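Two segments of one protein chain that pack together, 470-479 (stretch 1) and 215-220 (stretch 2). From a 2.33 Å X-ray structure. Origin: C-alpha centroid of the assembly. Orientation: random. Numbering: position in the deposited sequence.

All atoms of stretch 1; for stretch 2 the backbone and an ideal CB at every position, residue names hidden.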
# COMPACT_ATOMS: atom_id res chain seq x y z
N LEU A 470 -5.89 -9.57 -18.46
CA LEU A 470 -5.24 -8.70 -17.49
C LEU A 470 -3.90 -9.23 -17.00
O LEU A 470 -2.92 -8.50 -17.00
CB LEU A 470 -6.16 -8.47 -16.29
CG LEU A 470 -7.48 -7.80 -16.65
CD1 LEU A 470 -8.29 -7.56 -15.39
CD2 LEU A 470 -7.24 -6.51 -17.45
N ASP A 471 -3.83 -10.49 -16.58
CA ASP A 471 -2.54 -10.96 -16.11
C ASP A 471 -1.60 -11.31 -17.29
O ASP A 471 -0.38 -11.17 -17.17
CB ASP A 471 -2.69 -12.15 -15.16
CG ASP A 471 -1.34 -12.64 -14.61
OD1 ASP A 471 -0.58 -11.82 -14.01
OD2 ASP A 471 -1.03 -13.84 -14.79
N LEU A 472 -2.16 -11.72 -18.42
CA LEU A 472 -1.33 -11.89 -19.60
C LEU A 472 -0.65 -10.57 -19.97
O LEU A 472 0.53 -10.54 -20.29
CB LEU A 472 -2.14 -12.42 -20.79
CG LEU A 472 -1.35 -12.52 -22.10
CD1 LEU A 472 -0.04 -13.27 -21.91
CD2 LEU A 472 -2.19 -13.18 -23.18
N GLU A 473 -1.43 -9.48 -19.91
CA GLU A 473 -0.95 -8.14 -20.21
C GLU A 473 0.11 -7.69 -19.22
O GLU A 473 1.08 -7.04 -19.60
CB GLU A 473 -2.10 -7.14 -20.21
CG GLU A 473 -2.90 -7.11 -21.48
CD GLU A 473 -4.29 -6.52 -21.30
OE1 GLU A 473 -4.51 -5.77 -20.31
OE2 GLU A 473 -5.15 -6.80 -22.15
N GLU A 474 -0.07 -8.02 -17.95
CA GLU A 474 0.92 -7.63 -16.96
C GLU A 474 2.27 -8.32 -17.23
O GLU A 474 3.31 -7.71 -17.06
CB GLU A 474 0.42 -7.92 -15.54
CG GLU A 474 -0.69 -6.97 -15.06
CD GLU A 474 -0.23 -5.52 -14.97
OE1 GLU A 474 0.98 -5.28 -14.73
OE2 GLU A 474 -1.08 -4.61 -15.13
N HIS A 475 2.22 -9.58 -17.66
CA HIS A 475 3.41 -10.37 -17.99
C HIS A 475 4.18 -9.78 -19.17
O HIS A 475 5.42 -9.74 -19.17
CB HIS A 475 3.02 -11.82 -18.35
CG HIS A 475 2.75 -12.70 -17.17
ND1 HIS A 475 3.73 -13.08 -16.28
CD2 HIS A 475 1.62 -13.32 -16.77
CE1 HIS A 475 3.21 -13.88 -15.37
NE2 HIS A 475 1.93 -14.04 -15.64
N LEU A 476 3.44 -9.36 -20.19
CA LEU A 476 4.04 -8.83 -21.41
C LEU A 476 4.70 -7.50 -21.14
O LEU A 476 5.76 -7.21 -21.69
CB LEU A 476 2.97 -8.66 -22.50
CG LEU A 476 2.43 -9.94 -23.15
CD1 LEU A 476 1.36 -9.59 -24.16
CD2 LEU A 476 3.55 -10.77 -23.81
N LEU A 477 4.07 -6.70 -20.27
CA LEU A 477 4.58 -5.40 -19.87
C LEU A 477 5.93 -5.46 -19.14
O LEU A 477 6.66 -4.48 -19.12
CB LEU A 477 3.54 -4.68 -18.99
CG LEU A 477 2.28 -4.20 -19.72
CD1 LEU A 477 1.16 -3.91 -18.75
CD2 LEU A 477 2.59 -2.98 -20.56
N THR A 478 6.28 -6.62 -18.57
CA THR A 478 7.57 -6.74 -17.89
C THR A 478 8.73 -6.85 -18.88
O THR A 478 9.89 -6.89 -18.47
CB THR A 478 7.64 -7.95 -16.95
OG1 THR A 478 7.73 -9.16 -17.71
CG2 THR A 478 6.43 -7.96 -16.00
N HIS A 479 8.41 -6.92 -20.16
CA HIS A 479 9.40 -6.83 -21.23
C HIS A 479 9.76 -5.35 -21.45
O HIS A 479 8.87 -4.49 -21.55
CB HIS A 479 8.84 -7.46 -22.51
CG HIS A 479 9.88 -7.84 -23.52
ND1 HIS A 479 10.59 -6.91 -24.25
CD2 HIS A 479 10.29 -9.05 -23.96
CE1 HIS A 479 11.41 -7.53 -25.08
NE2 HIS A 479 11.24 -8.83 -24.93
N UNK A 215 -0.43 -5.76 -5.65
CA UNK A 215 -0.99 -6.07 -6.95
C UNK A 215 -0.89 -7.51 -7.44
O UNK A 215 -1.17 -8.47 -6.71
CB UNK A 215 -0.31 -5.17 -7.98
N UNK A 216 -0.48 -7.66 -8.70
CA UNK A 216 -0.44 -8.96 -9.37
C UNK A 216 0.93 -9.28 -9.98
O UNK A 216 1.94 -8.66 -9.63
CB UNK A 216 -1.51 -9.01 -10.46
N UNK A 217 0.94 -10.26 -10.89
CA UNK A 217 2.17 -10.85 -11.43
C UNK A 217 2.38 -10.63 -12.94
O UNK A 217 2.19 -11.57 -13.72
CB UNK A 217 2.17 -12.35 -11.14
N UNK A 218 2.76 -9.43 -13.38
CA UNK A 218 2.83 -8.25 -12.54
C UNK A 218 4.17 -7.94 -11.89
O UNK A 218 4.78 -8.80 -11.24
CB UNK A 218 1.78 -8.39 -11.43
N UNK A 219 4.63 -6.71 -12.08
CA UNK A 219 5.68 -6.15 -11.23
C UNK A 219 5.00 -5.31 -10.15
O UNK A 219 4.12 -4.50 -10.46
CB UNK A 219 6.67 -5.32 -12.04
N UNK A 220 5.36 -5.52 -8.87
CA UNK A 220 4.76 -4.67 -7.85
C UNK A 220 5.17 -3.21 -8.06
O UNK A 220 6.24 -2.95 -8.62
CB UNK A 220 5.17 -5.14 -6.45

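Stretch 1 presents one side of a helix, with D471, E474, H475 and T478 lining the surface over which the irregular second segment passes.

Position 215 lies beyond this surface. No atom of stretch 1 comes within 5.5 Å of its ideal CB, so stretch 1 sets no limit on size; the choice must rest on other considerations. The deposited residue is G215, which makes no contact with stretch 1.

At 216 the CA-to-CB bond points toward the helix. The ideal CB sits 4.6 Å from D471 OD1 and 5.1 Å from E474 CG, a carboxylate oxygen beside an aliphatic methylene. A short side chain with a donor would suit the first, a small apolar group the second; serine, threonine or asparagine are reasonable, while another acid would bring negative charge up to D471. The deposited T216 answers both features. Its OG1 donates a weak hydrogen bond to D471 OD1 at 3.5 Å, and its CG2 packs on E474 CG at 3.6 Å. The residue is poorly ordered.

At 217 the CA-to-CB bond runs sideways, and the ideal CB is 4.0 Å from D471 OD1 and 4.6 Å from H475 CE1. A side chain here can skirt the helix without entering it, so small polar or beta-branched residues would all be plausible. The deposited T217 has its CG2 4.3 Å from H475 CE1. Its backbone comes closer: the carbonyl O of T217 lies over one face of the H475 ring, 3.0 Å from CE1. That same O is 2.8 Å from D471 OD1, a tight approach of two acceptors that is no hydrogen bond.

Position 218 is the most constrained. Its CA is 4.9 Å from that of E474, the peptide bond before it is cis, and phi is +93°, which by itself favours glycine. The helix alone would not exclude a CB, since the ideal one is 4.4 Å from E474 CB; the segment's own backbone does, because that CB would lie 1.8 Å from the carbonyl O of T216. Glycine is the clear choice, and G218 is deposited, its N 3.5 Å from E474 CB.

At 219 the CB again points sideways, 4.8 Å from T478 CG2, a methyl that offers only loose apolar contact. Alanine, serine or valine could serve; A219 is deposited and adds a light touch.

Position 220 has left the helix behind, and its phi of -63° is compatible with proline among many others. P220 is deposited, without contact to stretch 1.

Stretch 2 (215-220) GTTGAP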
# COMPACT_ATOMS: atom_id res chain seq x y z
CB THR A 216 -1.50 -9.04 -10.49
OG1 THR A 216 -1.54 -10.37 -11.02
CG2 THR A 216 -1.19 -8.05 -11.61
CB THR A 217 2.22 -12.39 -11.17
OG1 THR A 217 1.62 -12.70 -9.91
CG2 THR A 217 3.66 -12.93 -11.23
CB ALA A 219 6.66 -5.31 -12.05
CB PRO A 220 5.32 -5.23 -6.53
CG PRO A 220 5.76 -6.61 -6.86
CD PRO A 220 6.23 -6.55 -8.29
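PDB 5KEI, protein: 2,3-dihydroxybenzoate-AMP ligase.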